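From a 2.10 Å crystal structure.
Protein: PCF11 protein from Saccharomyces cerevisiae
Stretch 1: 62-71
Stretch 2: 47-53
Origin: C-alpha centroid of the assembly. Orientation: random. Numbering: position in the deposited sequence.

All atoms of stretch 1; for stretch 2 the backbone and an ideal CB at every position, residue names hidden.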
# COMPACT_ATOMS: atom_id res chain seq x y z
N TYR A 62 4.23 7.40 1.03
CA TYR A 62 5.14 6.77 0.08
C TYR A 62 5.21 5.25 0.25
O TYR A 62 5.37 4.52 -0.73
CB TYR A 62 6.51 7.44 0.17
CG TYR A 62 6.37 8.95 0.14
CD1 TYR A 62 5.66 9.58 -0.89
CD2 TYR A 62 6.91 9.74 1.15
CE1 TYR A 62 5.48 10.97 -0.89
CE2 TYR A 62 6.75 11.12 1.16
CZ TYR A 62 6.03 11.73 0.14
OH TYR A 62 5.85 13.10 0.17
N ALA A 63 5.05 4.78 1.49
CA ALA A 63 5.04 3.34 1.75
C ALA A 63 3.74 2.78 1.14
O ALA A 63 3.73 1.67 0.60
CB ALA A 63 5.08 3.06 3.27
N PHE A 64 2.65 3.54 1.24
CA PHE A 64 1.39 3.10 0.62
C PHE A 64 1.55 3.12 -0.92
O PHE A 64 0.91 2.33 -1.62
CB PHE A 64 0.22 4.02 1.02
CG PHE A 64 -0.82 3.33 1.88
CD1 PHE A 64 -1.58 2.28 1.38
CD2 PHE A 64 -1.05 3.76 3.20
CE1 PHE A 64 -2.55 1.65 2.16
CE2 PHE A 64 -2.02 3.14 3.99
CZ PHE A 64 -2.78 2.08 3.47
N TYR A 65 2.39 4.01 -1.44
CA TYR A 65 2.59 4.02 -2.91
C TYR A 65 3.36 2.76 -3.29
O TYR A 65 3.18 2.21 -4.37
CB TYR A 65 3.34 5.27 -3.39
CG TYR A 65 2.51 6.54 -3.42
CD1 TYR A 65 1.13 6.53 -3.22
CD2 TYR A 65 3.12 7.77 -3.68
CE1 TYR A 65 0.36 7.73 -3.29
CE2 TYR A 65 2.38 8.96 -3.75
CZ TYR A 65 1.00 8.93 -3.56
OH TYR A 65 0.28 10.09 -3.68
N ALA A 66 4.23 2.29 -2.39
CA ALA A 66 4.96 1.05 -2.65
C ALA A 66 3.93 -0.11 -2.70
O ALA A 66 3.95 -0.94 -3.61
CB ALA A 66 5.98 0.81 -1.54
N LEU A 67 3.05 -0.16 -1.70
CA LEU A 67 1.99 -1.16 -1.61
C LEU A 67 1.12 -1.11 -2.88
O LEU A 67 0.79 -2.13 -3.47
CB LEU A 67 1.11 -0.86 -0.38
CG LEU A 67 -0.07 -1.79 -0.01
CD1 LEU A 67 -0.43 -1.59 1.47
CD2 LEU A 67 -1.29 -1.49 -0.90
N ASP A 68 0.76 0.11 -3.28
CA ASP A 68 -0.05 0.34 -4.47
C ASP A 68 0.63 -0.19 -5.75
O ASP A 68 0.01 -0.88 -6.55
CB ASP A 68 -0.29 1.85 -4.63
CG ASP A 68 -1.18 2.18 -5.81
OD1 ASP A 68 -2.41 2.02 -5.70
OD2 ASP A 68 -0.65 2.60 -6.85
N SER A 69 1.91 0.14 -5.92
CA SER A 69 2.65 -0.29 -7.11
C SER A 69 2.75 -1.82 -7.18
O SER A 69 2.48 -2.42 -8.22
CB SER A 69 4.05 0.35 -7.12
OG SER A 69 4.81 -0.05 -8.26
N ILE A 70 3.10 -2.44 -6.06
CA ILE A 70 3.19 -3.89 -6.01
C ILE A 70 1.85 -4.56 -6.36
O ILE A 70 1.79 -5.51 -7.14
CB ILE A 70 3.68 -4.35 -4.61
CG1 ILE A 70 5.18 -4.02 -4.47
CG2 ILE A 70 3.38 -5.84 -4.38
CD1 ILE A 70 5.67 -4.04 -3.03
N CYS A 71 0.75 -4.06 -5.79
CA CYS A 71 -0.55 -4.64 -6.09
C CYS A 71 -1.01 -4.44 -7.53
O CYS A 71 -1.52 -5.36 -8.16
CB CYS A 71 -1.60 -4.10 -5.13
SG CYS A 71 -1.37 -4.72 -3.46
N UNK A 47 6.71 -6.14 5.97
CA UNK A 47 7.68 -5.05 5.97
C UNK A 47 6.97 -3.74 5.58
O UNK A 47 7.17 -2.70 6.21
CB UNK A 47 8.83 -5.35 5.01
N UNK A 48 6.14 -3.78 4.54
CA UNK A 48 5.45 -2.58 4.10
C UNK A 48 4.40 -2.12 5.11
O UNK A 48 4.32 -0.93 5.40
CB UNK A 48 4.79 -2.83 2.74
N UNK A 49 3.61 -3.04 5.66
CA UNK A 49 2.59 -2.67 6.64
C UNK A 49 3.25 -2.12 7.89
O UNK A 49 2.76 -1.15 8.49
CB UNK A 49 1.70 -3.87 6.99
N UNK A 50 4.37 -2.72 8.27
CA UNK A 50 5.12 -2.27 9.44
C UNK A 50 5.61 -0.84 9.21
O UNK A 50 5.45 0.02 10.08
CB UNK A 50 6.30 -3.21 9.73
N UNK A 51 6.20 -0.58 8.04
CA UNK A 51 6.66 0.77 7.72
C UNK A 51 5.50 1.78 7.76
O UNK A 51 5.62 2.85 8.36
CB UNK A 51 7.32 0.79 6.34
N UNK A 52 4.37 1.44 7.14
CA UNK A 52 3.23 2.34 7.15
C UNK A 52 2.79 2.68 8.58
O UNK A 52 2.44 3.82 8.90
CB UNK A 52 2.07 1.72 6.37
N UNK A 53 2.81 1.67 9.43
CA UNK A 53 2.42 1.84 10.82
C UNK A 53 3.43 2.61 11.65
O UNK A 53 3.06 3.43 12.49
CB UNK A 53 2.19 0.47 11.46

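Two helices pack nearly antiparallel, 156° between their N-to-C directions, with axes 9.1 Å apart at closest approach. Every position of the second stretch has helical backbone angles, so the direction of each CA-to-CB bond does most of the sorting.

Position 47 has nothing of the first helix within 5.5 Å of its ideal CB. The contact sets no demand here, and many helix-tolerant residues would do. It is alanine, A47, whose carbonyl accepts the backbone hydrogen bond from the amide of position 51.

Position 48 points toward the other helix. Its ideal CB lies 5.1 Å from A63 O and 5.2 Å from L67 CB, far enough to leave room for a side chain of some length, and the surroundings are the aliphatic surfaces of A63, A66, L67 and I70. Leucine, isoleucine or methionine would suit. The deposited I48 (chi1 m, chi2 t) is a knob among those four residues: its CD1 comes 3.4 Å from I70 CD1, and its CG2 lies 4.0 Å from L67 CB.

Position 49 points away, so a polar or charged residue would be comfortable. It is glutamate; the end of E49 bends back somewhat nearer the first helix but stays beyond contact range, and its OE1 is hydrogen-bonded elsewhere in the structure.

Position 50 is out of reach of the first helix, and small or polar residues would be among many that fit. It is S50.

Position 51 points toward A63, its ideal CB 4.4 Å from A63 CB. A63 offers a methyl group and no charge, so alanine would fit, as would a longer chain that lays methylenes against the methyl before turning outward. The residue is arginine: R51 CG packs 3.5 Å from A63 CB, while NH1 is hydrogen-bonded elsewhere in the structure.

Position 52 also points toward the first helix, its ideal CB 4.5 Å from A63 CB and 4.9 Å from F64 CD2. Here the backbones come close, with A63 CA and the CA of this position 5.8 Å apart; the small A63 is compatible with that spacing. A methyl, an aromatic ring and the leucine L67 favour an aliphatic side chain such as isoleucine, leucine or valine. I52 takes the place: its CG1 touches A63 CB at 3.4 Å, and its CD1 sits over one face of the F64 ring, 4.0 Å from the centroid, in a CH-pi contact.

Position 53 is out of reach, a place for almost any helix former, polar ones especially. It is E53.

Stretch 2 (47-53) AIESRIE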
# COMPACT_ATOMS: atom_id res chain seq x y z
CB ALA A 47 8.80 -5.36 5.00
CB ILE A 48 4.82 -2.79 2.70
CG1 ILE A 48 5.93 -2.84 1.66
CG2 ILE A 48 3.88 -1.63 2.34
CD1 ILE A 48 5.45 -3.15 0.29
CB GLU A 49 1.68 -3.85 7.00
CG GLU A 49 0.93 -4.44 5.80
CD GLU A 49 -0.27 -5.29 6.19
OE1 GLU A 49 -0.31 -5.80 7.32
OE2 GLU A 49 -1.19 -5.45 5.35
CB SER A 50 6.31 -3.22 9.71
OG SER A 50 7.11 -2.72 10.76
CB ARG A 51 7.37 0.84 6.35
CG ARG A 51 7.40 2.27 5.78
CD ARG A 51 8.72 2.78 5.20
NE ARG A 51 9.74 3.00 6.21
CZ ARG A 51 10.51 4.09 6.31
NH1 ARG A 51 10.40 5.11 5.47
NH2 ARG A 51 11.40 4.14 7.29
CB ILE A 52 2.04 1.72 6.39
CG1 ILE A 52 2.37 1.68 4.88
CG2 ILE A 52 0.76 2.52 6.65
CD1 ILE A 52 1.41 0.83 4.06
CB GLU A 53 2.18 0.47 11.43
CG GLU A 53 1.67 0.49 12.85
CD GLU A 53 1.16 -0.88 13.27
OE1 GLU A 53 1.98 -1.81 13.37
OE2 GLU A 53 -0.07 -1.01 13.49
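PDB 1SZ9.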